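Local atomic coordinates of Dye type peroxidase A (Streptomyces lividans 1326, PDB entry 6GZW), a protein that binds a haem cofactor and, as a dye-decolourising peroxidase, probably uses hydrogen peroxide to oxidise dyes and other substrates. Residues D308-D311 with V315-A318; M179-G184 with D231-L236; A48-W53 with F86-S91; V33-A38 with A144-A149. All blocks are in the same frame, centred on the assembly; numbering follows the deposited sequence.

In the fold
Interactions 3 and 4 lie within the N-terminal Dyp-type peroxidase family region, interactions 1 and 2 within the C-terminal one. Interactions 3 and 4 have centres 9 Å apart and are joined by W53 and R52, whose side chains bond to backbone oxygens of helix 135-149. Interaction 1 meets interaction 2 where P316 CD packs on D231 OD1 at 4.0 Å, their centres 16 Å apart. Only interaction 2 touches the haem; in interaction 1 the side chain of D317 is about 12 Å from the bound haem. Interactions 2 and 3 lie on opposite sides of the chain's centre, 36 Å apart between centres. Interactions 1, 3 and 4 share one antiparallel sheet, and interactions 1, 2 and 4 touch the second subunit.

Interaction 1: D308-D311 with V315-A318; sequences DGFD and VPDA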
loop_
_atom_site.group_PDB
_atom_site.type_symbol
_atom_site.label_atom_id
_atom_site.label_comp_id
_atom_site.label_asym_id
_atom_site.label_seq_id
_atom_site.Cartn_x
_atom_site.Cartn_y
_atom_site.Cartn_z
ATOM N N ASP A 308 8.482 1.966 1.946
ATOM C CA ASP A 308 8.104 3.302 2.401
ATOM C C ASP A 308 8.781 4.431 1.650
ATOM O O ASP A 308 8.597 5.609 1.981
ATOM C CB ASP A 308 8.297 3.386 3.900
ATOM C CG ASP A 308 7.216 2.628 4.643
ATOM O OD1 ASP A 308 6.012 2.945 4.493
ATOM O OD2 ASP A 308 7.532 1.738 5.418
ATOM N N GLY A 309 9.476 4.097 0.580
ATOM C CA GLY A 309 10.091 5.133 -0.257
ATOM C C GLY A 309 11.580 4.953 -0.228
ATOM O O GLY A 309 12.111 3.869 0.151
ATOM N N PHE A 310 12.275 5.996 -0.661
ATOM C CA PHE A 310 13.712 6.005 -0.820
ATOM C C PHE A 310 14.316 7.111 0.037
ATOM O O PHE A 310 13.731 8.199 0.139
ATOM C CB PHE A 310 14.043 6.270 -2.282
ATOM C CG PHE A 310 13.717 5.108 -3.201
ATOM C CD1 PHE A 310 12.424 4.953 -3.737
ATOM C CD2 PHE A 310 14.688 4.149 -3.510
ATOM C CE1 PHE A 310 12.133 3.901 -4.595
ATOM C CE2 PHE A 310 14.375 3.082 -4.349
ATOM C CZ PHE A 310 13.106 2.963 -4.888
ATOM N N ASP A 311 15.486 6.849 0.628
ATOM C CA ASP A 311 16.189 7.896 1.360
ATOM C C ASP A 311 16.851 8.866 0.371
ATOM O O ASP A 311 16.839 8.648 -0.848
ATOM C CB ASP A 311 17.139 7.343 2.474
ATOM C CG ASP A 311 18.417 6.714 1.967
ATOM O OD1 ASP A 311 18.749 6.811 0.794
ATOM O OD2 ASP A 311 19.145 6.129 2.824
ATOM N N VAL A 315 18.405 4.740 -1.401
ATOM C CA VAL A 315 18.321 3.408 -0.804
ATOM C C VAL A 315 16.857 3.146 -0.490
ATOM O O VAL A 315 16.211 3.975 0.174
ATOM C CB VAL A 315 19.162 3.296 0.491
ATOM C CG1 VAL A 315 19.070 1.890 1.062
ATOM C CG2 VAL A 315 20.618 3.630 0.187
ATOM N N PRO A 316 16.322 2.002 -0.930
ATOM C CA PRO A 316 14.891 1.787 -0.636
ATOM C C PRO A 316 14.645 1.375 0.797
ATOM O O PRO A 316 15.301 0.466 1.321
ATOM C CB PRO A 316 14.496 0.672 -1.605
ATOM C CG PRO A 316 15.759 -0.088 -1.847
ATOM C CD PRO A 316 16.864 0.934 -1.796
ATOM N N ASP A 317 13.679 2.022 1.431
ATOM C CA ASP A 317 13.219 1.594 2.757
ATOM C C ASP A 317 12.154 0.529 2.565
ATOM O O ASP A 317 10.954 0.778 2.694
ATOM C CB ASP A 317 12.700 2.776 3.572
ATOM C CG ASP A 317 12.418 2.393 5.008
ATOM O OD1 ASP A 317 12.900 1.333 5.441
ATOM O OD2 ASP A 317 11.726 3.127 5.693
ATOM N N ALA A 318 12.626 -0.685 2.252
ATOM C CA ALA A 318 11.758 -1.769 1.788
ATOM C C ALA A 318 12.213 -3.060 2.410
ATOM O O ALA A 318 13.397 -3.246 2.681
ATOM C CB ALA A 318 11.789 -1.884 0.292
#
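D308 N donates to D317 O at 2.8 Å, one rung of the antiparallel ladder between strand ends 308-310 and 316-318. The next rung runs in reverse: D317 N meets G309 O at 2.7 Å, close to the line of the carbonyl bond (C=O...N 163°). F310 and P316 follow as a non-hydrogen-bonded pair with CA atoms 4.4 Å apart, a place that suits proline, which has no N-H to give. Their side chains share one face of the sheet, CE2 of F310 lying 3.7 Å from CB of P316. V315 O accepts from D311 N at 3.0 Å and also receives a CA-H...O contact from F310 CA. The side chain of D311 closes the hairpin: chi1 of 74° sets CG between backbone N and carbonyl carbon, and OD1 takes the N-H of V315 at 3.0 Å from above the carboxylate plane (52° out of it). The same oxygen weakly accepts from D313 N in the connecting turn. At G309 the backbone angles would jam a CB against the carbonyl O of D308, reason enough for a glycine. OD2 of D308 and OD2 of D317 are 4.4 Å apart, yet both form salt bridges with R225 NH2, which probably offsets their repulsion. The contact is the tip of a beta hairpin joining strand 300-310, outermost in this chain's sheet, to strand 316-326. A318 pairs onward with M228 of strand 219-228, V315 and P316 rest on D231 of helix 230-233, and F310 packs on Q158 and P316 on R143, both of the second subunit.

Interaction 2: M179-G184 with D231-L236; sequences MGQVDG and DDWEEL. With HEM (protoporphyrin IX containing Fe), chain C.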
loop_
_atom_site.group_PDB
_atom_site.type_symbol
_atom_site.label_atom_id
_atom_site.label_comp_id
_atom_site.label_asym_id
_atom_site.label_seq_id
_atom_site.Cartn_x
_atom_site.Cartn_y
_atom_site.Cartn_z
ATOM N N MET A 179 12.587 -10.025 -2.014
ATOM C CA MET A 179 13.786 -10.677 -2.570
ATOM C C MET A 179 13.450 -11.629 -3.728
ATOM O O MET A 179 14.372 -12.234 -4.338
ATOM C CB MET A 179 14.541 -11.408 -1.437
ATOM C CG MET A 179 15.402 -10.457 -0.606
ATOM S SD MET A 179 16.065 -11.300 0.835
ATOM C CE MET A 179 17.482 -10.275 1.133
ATOM N N GLY A 180 12.164 -11.805 -4.030
ATOM C CA GLY A 180 11.736 -12.654 -5.129
ATOM C C GLY A 180 11.655 -14.135 -4.777
ATOM O O GLY A 180 11.392 -14.965 -5.647
ATOM N N GLN A 181 11.796 -14.433 -3.500
ATOM C CA GLN A 181 11.702 -15.804 -3.027
ATOM C C GLN A 181 10.259 -16.281 -2.841
ATOM O O GLN A 181 9.406 -15.516 -2.400
ATOM C CB GLN A 181 12.451 -15.948 -1.697
ATOM C CG GLN A 181 13.942 -15.669 -1.796
ATOM C CD GLN A 181 14.570 -14.959 -0.597
ATOM O OE1 GLN A 181 13.876 -14.583 0.359
ATOM N NE2 GLN A 181 15.889 -14.725 -0.674
ATOM N N VAL A 182 10.013 -17.567 -3.082
ATOM C CA VAL A 182 8.822 -18.223 -2.570
ATOM C C VAL A 182 8.930 -18.183 -1.048
ATOM O O VAL A 182 9.944 -18.590 -0.485
ATOM C CB VAL A 182 8.697 -19.671 -3.084
ATOM C CG1 VAL A 182 7.498 -20.379 -2.465
ATOM C CG2 VAL A 182 8.597 -19.702 -4.604
ATOM N N ASP A 183 7.903 -17.684 -0.370
ATOM C CA ASP A 183 7.971 -17.479 1.077
ATOM C C ASP A 183 6.648 -17.941 1.725
ATOM O O ASP A 183 5.578 -17.351 1.503
ATOM C CB ASP A 183 8.259 -15.995 1.382
ATOM C CG ASP A 183 8.699 -15.740 2.812
ATOM O OD1 ASP A 183 8.353 -16.544 3.720
ATOM O OD2 ASP A 183 9.433 -14.749 3.063
ATOM N N GLY A 184 6.739 -18.990 2.531
ATOM C CA GLY A 184 5.588 -19.539 3.236
ATOM C C GLY A 184 5.393 -21.036 3.090
ATOM O O GLY A 184 4.532 -21.607 3.755
ATOM N N ASP A 231 19.896 -3.368 -2.741
ATOM C CA ASP A 231 21.003 -2.875 -3.589
ATOM C C ASP A 231 22.115 -3.924 -3.647
ATOM O O ASP A 231 22.700 -4.138 -4.700
ATOM C CB ASP A 231 21.559 -1.526 -3.095
ATOM C CG ASP A 231 20.627 -0.352 -3.364
ATOM O OD1 ASP A 231 19.686 -0.494 -4.166
ATOM O OD2 ASP A 231 20.840 0.728 -2.762
ATOM N N ASP A 232 22.402 -4.593 -2.528
ATOM C CA ASP A 232 23.423 -5.643 -2.537
ATOM C C ASP A 232 22.843 -6.954 -3.026
ATOM O O ASP A 232 23.487 -7.680 -3.774
ATOM C CB ASP A 232 23.998 -5.861 -1.132
ATOM C CG ASP A 232 24.651 -4.619 -0.563
ATOM O OD1 ASP A 232 25.299 -3.853 -1.294
ATOM O OD2 ASP A 232 24.469 -4.396 0.637
ATOM N N TRP A 233 21.633 -7.289 -2.577
ATOM C CA TRP A 233 21.000 -8.573 -2.954
ATOM C C TRP A 233 20.873 -8.746 -4.469
ATOM O O TRP A 233 21.122 -9.816 -5.022
ATOM C CB TRP A 233 19.613 -8.666 -2.295
ATOM C CG TRP A 233 18.814 -9.845 -2.697
ATOM C CD1 TRP A 233 17.719 -9.869 -3.514
ATOM C CD2 TRP A 233 19.033 -11.200 -2.278
ATOM N NE1 TRP A 233 17.233 -11.150 -3.629
ATOM C CE2 TRP A 233 18.020 -11.996 -2.895
ATOM C CE3 TRP A 233 19.961 -11.817 -1.439
ATOM C CZ2 TRP A 233 17.936 -13.380 -2.722
ATOM C CZ3 TRP A 233 19.866 -13.250 -1.268
ATOM C CH2 TRP A 233 18.857 -13.981 -1.898
ATOM N N GLU A 234 20.461 -7.676 -5.132
ATOM C CA GLU A 234 20.172 -7.725 -6.575
ATOM C C GLU A 234 21.414 -7.634 -7.427
ATOM O O GLU A 234 21.320 -7.696 -8.643
ATOM C CB GLU A 234 19.125 -6.656 -6.925
ATOM C CG GLU A 234 17.813 -6.996 -6.230
ATOM C CD GLU A 234 16.757 -5.919 -6.237
ATOM O OE1 GLU A 234 16.985 -4.831 -6.790
ATOM O OE2 GLU A 234 15.663 -6.175 -5.662
ATOM N N GLU A 235 22.585 -7.567 -6.793
ATOM C CA GLU A 235 23.844 -7.714 -7.533
ATOM C C GLU A 235 24.377 -9.153 -7.485
ATOM O O GLU A 235 25.437 -9.424 -8.024
ATOM C CB GLU A 235 24.876 -6.713 -6.996
ATOM C CG GLU A 235 24.510 -5.265 -7.299
ATOM C CD GLU A 235 24.642 -4.887 -8.768
ATOM O OE1 GLU A 235 25.660 -5.217 -9.411
ATOM O OE2 GLU A 235 23.731 -4.237 -9.310
ATOM N N LEU A 236 23.648 -10.058 -6.855
ATOM C CA LEU A 236 24.092 -11.452 -6.791
ATOM C C LEU A 236 23.598 -12.238 -8.005
ATOM O O LEU A 236 22.535 -11.967 -8.569
ATOM C CB LEU A 236 23.579 -12.144 -5.535
ATOM C CG LEU A 236 23.975 -11.556 -4.186
ATOM C CD1 LEU A 236 23.335 -12.416 -3.101
ATOM C CD2 LEU A 236 25.474 -11.456 -3.994
HETATM C CHA HEM C . 11.817 -20.175 5.707
HETATM C CHB HEM C . 12.985 -15.916 3.724
HETATM C CHC HEM C . 13.558 -14.073 8.181
HETATM C CHD HEM C . 12.390 -18.312 10.134
HETATM C C1A HEM C . 12.083 -19.192 4.789
HETATM C C2A HEM C . 12.085 -19.384 3.376
HETATM C C3A HEM C . 12.417 -18.185 2.835
HETATM C C4A HEM C . 12.627 -17.255 3.905
HETATM C CMA HEM C . 12.529 -17.831 1.371
HETATM C CAA HEM C . 11.793 -20.671 2.617
HETATM C CBA HEM C . 10.348 -20.930 2.221
HETATM C CGA HEM C . 9.493 -21.206 3.412
HETATM O O1A HEM C . 9.419 -22.346 3.945
HETATM O O2A HEM C . 8.831 -20.261 3.932
HETATM C C1B HEM C . 13.222 -15.026 4.787
HETATM C C2B HEM C . 13.527 -13.644 4.621
HETATM C C3B HEM C . 13.701 -13.094 5.853
HETATM C C4B HEM C . 13.471 -14.213 6.817
HETATM C CMB HEM C . 13.682 -12.937 3.309
HETATM C CAB HEM C . 13.944 -11.688 6.239
HETATM C CBB HEM C . 13.588 -10.644 5.510
HETATM C C1C HEM C . 13.341 -15.066 9.111
HETATM C C2C HEM C . 13.440 -14.892 10.516
HETATM C C3C HEM C . 13.121 -16.116 11.076
HETATM C C4C HEM C . 12.795 -17.011 9.994
HETATM C CMC HEM C . 13.843 -13.658 11.263
HETATM C CAC HEM C . 13.121 -16.543 12.495
HETATM C CBC HEM C . 13.804 -15.998 13.513
HETATM C C1D HEM C . 12.085 -19.117 9.029
HETATM C C2D HEM C . 11.586 -20.489 9.241
HETATM C C3D HEM C . 11.426 -21.020 8.014
HETATM C C4D HEM C . 11.833 -19.945 7.063
HETATM C CMD HEM C . 11.275 -21.162 10.574
HETATM C CAD HEM C . 10.935 -22.427 7.712
HETATM C CBD HEM C . 12.062 -23.462 7.779
HETATM C CGD HEM C . 11.524 -24.840 7.547
HETATM O O1D HEM C . 11.546 -25.350 6.391
HETATM O O2D HEM C . 11.031 -25.464 8.508
HETATM N NA HEM C . 12.513 -17.912 5.109
HETATM N NB HEM C . 13.228 -15.312 6.094
HETATM N NC HEM C . 13.016 -16.346 8.808
HETATM N ND HEM C . 12.308 -18.859 7.728
HETATM FE FE HEM C . 12.781 -17.158 6.935
HETATM O O HOH W 1 10.894 -16.554 7.007
#
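With CG anti to its carbonyl carbon (chi1 -80°) and the chain extended beyond, M179 runs over one face of the W233 indole, whose own CG is anti to the backbone N (chi1 174°). CG of M179 stands 3.7 Å from the centroid of the W233 five-membered ring, a CH-pi contact, and SD lies 4.3 Å from that of the six-membered ring, a Met-aromatic contact over the face. The indole is also held by its N-H: W233 NE1 donates to M179 O at 3.1 Å, in the carbonyl plane and on a lone pair, and K249 NZ is a second donor to that oxygen. Q181 brings NE2 to 3.2 Å from CZ2 of W233, its amide almost perpendicular to the indole. An alanine in place of W233 is likely to leave the M179 side chain without its aromatic floor and M179 O with one donor fewer. Residues G180 to G184 form the GXXDG motif of dye-decolourising peroxidases, of which Q181 to G184, with M179, line the haem. M179 SD packs on haem CMB at 3.8 Å, and G184 N donates to propionate O2A at 2.8 Å. Q181 OE1, bonded to N177 ND2, lies 3.4 Å from CMB. D183 OD1 makes a salt bridge with R301, itself bonded to the haem. The iron carries a water at 2.0 Å. On either side of W233 in sequence, D231 and E234 form salt bridges with R143 of the second subunit.

Interaction 3: A48-W53 with F86-S91; sequences ALLRRW and FGFGHS
The six-membered ring of W53 and the ring of F86 lie nearly parallel, with planes 15° apart, but are slid so far that they barely overlap, their centroids 5.6 Å from each other. The touching is therefore between rims and the methylene: F86 CE1 presses on W53 CB at 3.5 Å, and F86 CD1 meets W53 CE3 at 3.6 Å. One face of the indole carries L49 CD1, from one turn back on the same helix. Its N-H is used outside the contact, NE1 donating to I145 O, which helps fix how the indole is turned. F88 presents CZ obliquely to L50 CG at 4.0 Å, while its ring also meets F92 edge-to-face. L50 thus serves both phenylalanines, its CD1 passing F86 CB at 4.2 Å. F86, with CG anti to the carbonyl carbon (chi1 -55°), points toward the helix, while F88, two residues on, brings only the end of its ring near L50. The four touching residues are buried, and L375 of helix 372-375 packs on both L50 and F88. Helix 43-61 packs nearly antiparallel to strand 83-89, the segment axes at 157° and 11.3 Å apart. In the N-terminal region the strands lie in the order 153-162, 29-37, 126-132, 83-89, and this helix links the second and last of them, the split beta-alpha-beta connection of a ferredoxin-like fold, as in the dimeric alpha-beta barrel clan.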
loop_
_atom_site.group_PDB
_atom_site.type_symbol
_atom_site.label_atom_id
_atom_site.label_comp_id
_atom_site.label_asym_id
_atom_site.label_seq_id
_atom_site.Cartn_x
_atom_site.Cartn_y
_atom_site.Cartn_z
ATOM N N ALA A 48 -11.829 -0.366 29.297
ATOM C CA ALA A 48 -12.774 0.348 28.444
ATOM C C ALA A 48 -12.295 0.464 26.977
ATOM O O ALA A 48 -13.099 0.365 26.057
ATOM C CB ALA A 48 -13.071 1.730 29.012
ATOM N N LEU A 49 -10.987 0.638 26.781
ATOM C CA LEU A 49 -10.414 0.731 25.442
ATOM C C LEU A 49 -10.537 -0.593 24.680
ATOM O O LEU A 49 -10.948 -0.609 23.531
ATOM C CB LEU A 49 -8.952 1.179 25.517
ATOM C CG LEU A 49 -8.151 1.141 24.203
ATOM C CD1 LEU A 49 -8.796 2.048 23.174
ATOM C CD2 LEU A 49 -6.755 1.637 24.455
ATOM N N LEU A 50 -10.203 -1.700 25.337
ATOM C CA LEU A 50 -10.343 -3.004 24.699
ATOM C C LEU A 50 -11.818 -3.334 24.419
ATOM O O LEU A 50 -12.117 -3.969 23.421
ATOM C CB LEU A 50 -9.661 -4.120 25.508
ATOM C CG LEU A 50 -8.192 -4.435 25.201
ATOM C CD1 LEU A 50 -8.030 -5.086 23.830
ATOM C CD2 LEU A 50 -7.320 -3.193 25.329
ATOM N N ARG A 51 -12.744 -2.898 25.281
ATOM C CA ARG A 51 -14.179 -2.997 24.951
ATOM C C ARG A 51 -14.545 -2.254 23.663
ATOM O O ARG A 51 -15.210 -2.812 22.774
ATOM C CB ARG A 51 -15.092 -2.500 26.105
ATOM C CG ARG A 51 -15.469 -3.585 27.089
ATOM C CD ARG A 51 -16.585 -3.197 28.082
ATOM N NE ARG A 51 -16.284 -2.040 28.961
ATOM C CZ ARG A 51 -15.394 -1.983 29.973
ATOM N NH1 ARG A 51 -14.619 -3.016 30.303
ATOM N NH2 ARG A 51 -15.268 -0.849 30.673
ATOM N N ARG A 52 -14.124 -0.989 23.564
ATOM C CA ARG A 52 -14.374 -0.180 22.374
ATOM C C ARG A 52 -13.768 -0.875 21.162
ATOM O O ARG A 52 -14.431 -1.071 20.145
ATOM C CB ARG A 52 -13.763 1.230 22.474
ATOM C CG ARG A 52 -14.554 2.209 23.292
ATOM C CD ARG A 52 -14.129 3.653 23.072
ATOM N NE ARG A 52 -12.731 4.006 23.388
ATOM C CZ ARG A 52 -12.215 4.163 24.611
ATOM N NH1 ARG A 52 -12.938 3.929 25.729
ATOM N NH2 ARG A 52 -10.963 4.559 24.731
ATOM N N TRP A 53 -12.498 -1.222 21.290
ATOM C CA TRP A 53 -11.769 -1.791 20.168
ATOM C C TRP A 53 -12.411 -3.093 19.706
ATOM O O TRP A 53 -12.531 -3.325 18.513
ATOM C CB TRP A 53 -10.304 -2.069 20.533
ATOM C CG TRP A 53 -9.375 -0.933 20.363
ATOM C CD1 TRP A 53 -9.604 0.259 19.716
ATOM C CD2 TRP A 53 -8.011 -0.907 20.763
ATOM N NE1 TRP A 53 -8.467 1.033 19.739
ATOM C CE2 TRP A 53 -7.474 0.347 20.367
ATOM C CE3 TRP A 53 -7.191 -1.797 21.455
ATOM C CZ2 TRP A 53 -6.158 0.701 20.617
ATOM C CZ3 TRP A 53 -5.889 -1.434 21.706
ATOM C CH2 TRP A 53 -5.376 -0.215 21.262
ATOM N N PHE A 86 -5.344 -8.105 18.612
ATOM C CA PHE A 86 -4.872 -7.263 19.699
ATOM C C PHE A 86 -3.842 -7.958 20.584
ATOM O O PHE A 86 -4.062 -9.125 20.981
ATOM C CB PHE A 86 -6.062 -6.863 20.586
ATOM C CG PHE A 86 -7.201 -6.184 19.840
ATOM C CD1 PHE A 86 -7.126 -4.821 19.504
ATOM C CD2 PHE A 86 -8.320 -6.905 19.417
ATOM C CE1 PHE A 86 -8.135 -4.205 18.817
ATOM C CE2 PHE A 86 -9.348 -6.282 18.706
ATOM C CZ PHE A 86 -9.249 -4.922 18.405
ATOM N N GLY A 87 -2.792 -7.230 20.990
ATOM C CA GLY A 87 -1.804 -7.750 21.944
ATOM C C GLY A 87 -1.356 -6.734 22.979
ATOM O O GLY A 87 -1.598 -5.531 22.831
ATOM N N PHE A 88 -0.703 -7.243 24.027
ATOM C CA PHE A 88 -0.172 -6.462 25.134
ATOM C C PHE A 88 1.341 -6.654 25.236
ATOM O O PHE A 88 1.827 -7.804 25.190
ATOM C CB PHE A 88 -0.816 -6.902 26.468
ATOM C CG PHE A 88 -2.301 -6.832 26.470
ATOM C CD1 PHE A 88 -3.061 -7.852 25.911
ATOM C CD2 PHE A 88 -2.954 -5.718 26.974
ATOM C CE1 PHE A 88 -4.441 -7.783 25.867
ATOM C CE2 PHE A 88 -4.325 -5.641 26.936
ATOM C CZ PHE A 88 -5.077 -6.664 26.386
ATOM N N GLY A 89 2.083 -5.568 25.408
ATOM C CA GLY A 89 3.537 -5.615 25.521
ATOM C C GLY A 89 3.937 -5.719 26.987
ATOM O O GLY A 89 3.106 -5.493 27.882
ATOM N N HIS A 90 5.215 -6.023 27.197
ATOM C CA HIS A 90 5.824 -6.073 28.528
ATOM C C HIS A 90 5.518 -4.821 29.350
ATOM O O HIS A 90 5.110 -4.934 30.525
ATOM C CB HIS A 90 7.334 -6.290 28.383
ATOM C CG HIS A 90 8.068 -6.454 29.674
ATOM N ND1 HIS A 90 8.497 -5.382 30.426
ATOM C CD2 HIS A 90 8.527 -7.565 30.299
ATOM C CE1 HIS A 90 9.152 -5.831 31.485
ATOM N NE2 HIS A 90 9.190 -7.151 31.427
ATOM N N SER A 91 5.647 -3.643 28.728
ATOM C CA SER A 91 5.468 -2.368 29.422
ATOM C C SER A 91 4.050 -2.140 29.931
ATOM O O SER A 91 3.855 -1.433 30.904
ATOM C CB SER A 91 5.903 -1.212 28.518
ATOM O OG SER A 91 5.180 -1.243 27.305
#

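Interaction 4: V33-A38 with A144-A149; sequences VAFDLA and AIQRDA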
loop_
_atom_site.group_PDB
_atom_site.type_symbol
_atom_site.label_atom_id
_atom_site.label_comp_id
_atom_site.label_asym_id
_atom_site.label_seq_id
_atom_site.Cartn_x
_atom_site.Cartn_y
_atom_site.Cartn_z
ATOM N N VAL A 33 0.118 -1.321 14.244
ATOM C CA VAL A 33 0.197 -0.094 15.021
ATOM C C VAL A 33 0.422 -0.457 16.487
ATOM O O VAL A 33 -0.096 -1.469 16.943
ATOM C CB VAL A 33 -1.058 0.772 14.779
ATOM C CG1 VAL A 33 -2.335 -0.003 15.005
ATOM C CG2 VAL A 33 -1.023 2.073 15.560
ATOM N N ALA A 34 1.285 0.300 17.164
ATOM C CA ALA A 34 1.475 0.200 18.589
ATOM C C ALA A 34 0.986 1.480 19.253
ATOM O O ALA A 34 1.165 2.572 18.707
ATOM C CB ALA A 34 2.941 -0.064 18.908
ATOM N N PHE A 35 0.373 1.336 20.432
ATOM C CA PHE A 35 -0.109 2.450 21.230
ATOM C C PHE A 35 0.563 2.427 22.604
ATOM O O PHE A 35 0.815 1.326 23.127
ATOM C CB PHE A 35 -1.624 2.351 21.442
ATOM C CG PHE A 35 -2.439 2.489 20.197
ATOM C CD1 PHE A 35 -2.725 1.375 19.422
ATOM C CD2 PHE A 35 -2.998 3.708 19.814
ATOM C CE1 PHE A 35 -3.496 1.448 18.276
ATOM C CE2 PHE A 35 -3.782 3.789 18.648
ATOM C CZ PHE A 35 -4.020 2.655 17.876
ATOM N N ASP A 36 0.845 3.600 23.160
ATOM C CA ASP A 36 1.207 3.734 24.575
ATOM C C ASP A 36 0.096 4.373 25.364
ATOM O O ASP A 36 -0.514 5.360 24.938
ATOM C CB ASP A 36 2.480 4.553 24.762
ATOM C CG ASP A 36 3.724 3.802 24.317
ATOM O OD1 ASP A 36 3.745 2.566 24.409
ATOM O OD2 ASP A 36 4.701 4.469 23.920
ATOM N N LEU A 37 -0.185 3.820 26.527
ATOM C CA LEU A 37 -1.192 4.423 27.400
ATOM C C LEU A 37 -0.800 5.842 27.805
ATOM O O LEU A 37 0.366 6.131 28.068
ATOM C CB LEU A 37 -1.396 3.542 28.642
ATOM C CG LEU A 37 -2.085 2.202 28.391
ATOM C CD1 LEU A 37 -1.949 1.344 29.630
ATOM C CD2 LEU A 37 -3.534 2.360 28.054
ATOM N N ALA A 38 -1.794 6.718 27.795
ATOM C CA ALA A 38 -1.614 8.091 28.186
ATOM C C ALA A 38 -1.514 8.200 29.711
ATOM O O ALA A 38 -1.953 7.316 30.447
ATOM C CB ALA A 38 -2.794 8.915 27.685
ATOM N N ALA A 144 -10.413 3.789 12.444
ATOM C CA ALA A 144 -11.418 3.590 13.494
ATOM C C ALA A 144 -10.791 3.115 14.796
ATOM O O ALA A 144 -11.128 3.622 15.884
ATOM C CB ALA A 144 -12.489 2.652 13.013
ATOM N N ILE A 145 -9.862 2.170 14.695
ATOM C CA ILE A 145 -9.138 1.695 15.870
ATOM C C ILE A 145 -8.329 2.839 16.475
ATOM O O ILE A 145 -8.365 3.081 17.688
ATOM C CB ILE A 145 -8.276 0.482 15.476
ATOM C CG1 ILE A 145 -9.185 -0.731 15.162
ATOM C CG2 ILE A 145 -7.179 0.166 16.488
ATOM C CD1 ILE A 145 -9.925 -1.307 16.357
ATOM N N GLN A 146 -7.619 3.594 15.639
ATOM C CA GLN A 146 -6.822 4.690 16.165
ATOM C C GLN A 146 -7.649 5.784 16.844
ATOM O O GLN A 146 -7.241 6.293 17.883
ATOM C CB GLN A 146 -5.911 5.261 15.079
ATOM C CG GLN A 146 -5.118 6.512 15.469
ATOM C CD GLN A 146 -5.709 7.770 14.867
ATOM O OE1 GLN A 146 -6.329 7.726 13.800
ATOM N NE2 GLN A 146 -5.533 8.892 15.544
ATOM N N ARG A 147 -8.797 6.111 16.268
ATOM C CA ARG A 147 -9.726 7.077 16.854
ATOM C C ARG A 147 -10.431 6.576 18.121
ATOM O O ARG A 147 -10.792 7.392 18.992
ATOM C CB ARG A 147 -10.743 7.526 15.805
ATOM C CG ARG A 147 -10.140 8.373 14.711
ATOM C CD ARG A 147 -10.001 9.812 15.138
ATOM N NE ARG A 147 -11.273 10.516 15.068
ATOM C CZ ARG A 147 -11.443 11.787 15.420
ATOM N NH1 ARG A 147 -10.417 12.504 15.889
ATOM N NH2 ARG A 147 -12.644 12.359 15.307
ATOM N N ASP A 148 -10.625 5.258 18.256
ATOM C CA ASP A 148 -11.099 4.682 19.536
ATOM C C ASP A 148 -10.133 4.898 20.692
ATOM O O ASP A 148 -10.561 4.939 21.867
ATOM C CB ASP A 148 -11.294 3.172 19.454
ATOM C CG ASP A 148 -12.573 2.756 18.789
ATOM O OD1 ASP A 148 -13.505 3.561 18.614
ATOM O OD2 ASP A 148 -12.654 1.555 18.456
ATOM N N ALA A 149 -8.839 4.993 20.401
ATOM C CA ALA A 149 -7.831 5.237 21.454
ATOM C C ALA A 149 -8.109 6.533 22.230
ATOM O O ALA A 149 -7.926 6.576 23.436
ATOM C CB ALA A 149 -6.428 5.234 20.888
#
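F35 reaches from strand 29-37 to the backbone of helix 135-149, its ring end touching Q146, A149 and I145. Chi1 of -65°, with CG anti to the carbonyl carbon, aims CZ at the helix, and chi2 of 88° turns the ring plane so that CA of Q146 comes to its edge, 3.9 Å from F35 CZ. CB of A149 approaches obliquely, 3.8 Å from F35 CE2, and CG2 of I145 is 4.3 Å from F35 CZ. The small A149 lets the ring come close, whereas the longer neighbours turn aside: Q146, with CG anti to its backbone N (chi1 174°), carries its amide off to R143, and the end of I145 also leads away. A serine at F35 would probably leave a gap under A149 and Q146 and take from the indole of W53 a ring it now packs against. The segments run nearly parallel, strand to helix. F35 is flanked by V128 of strand 126-132 and V155 of strand 153-162; helix 135-149 in turn lies against helix 43-61 through A144 and I145 on T56, and Q146 packs on F310 of the second subunit.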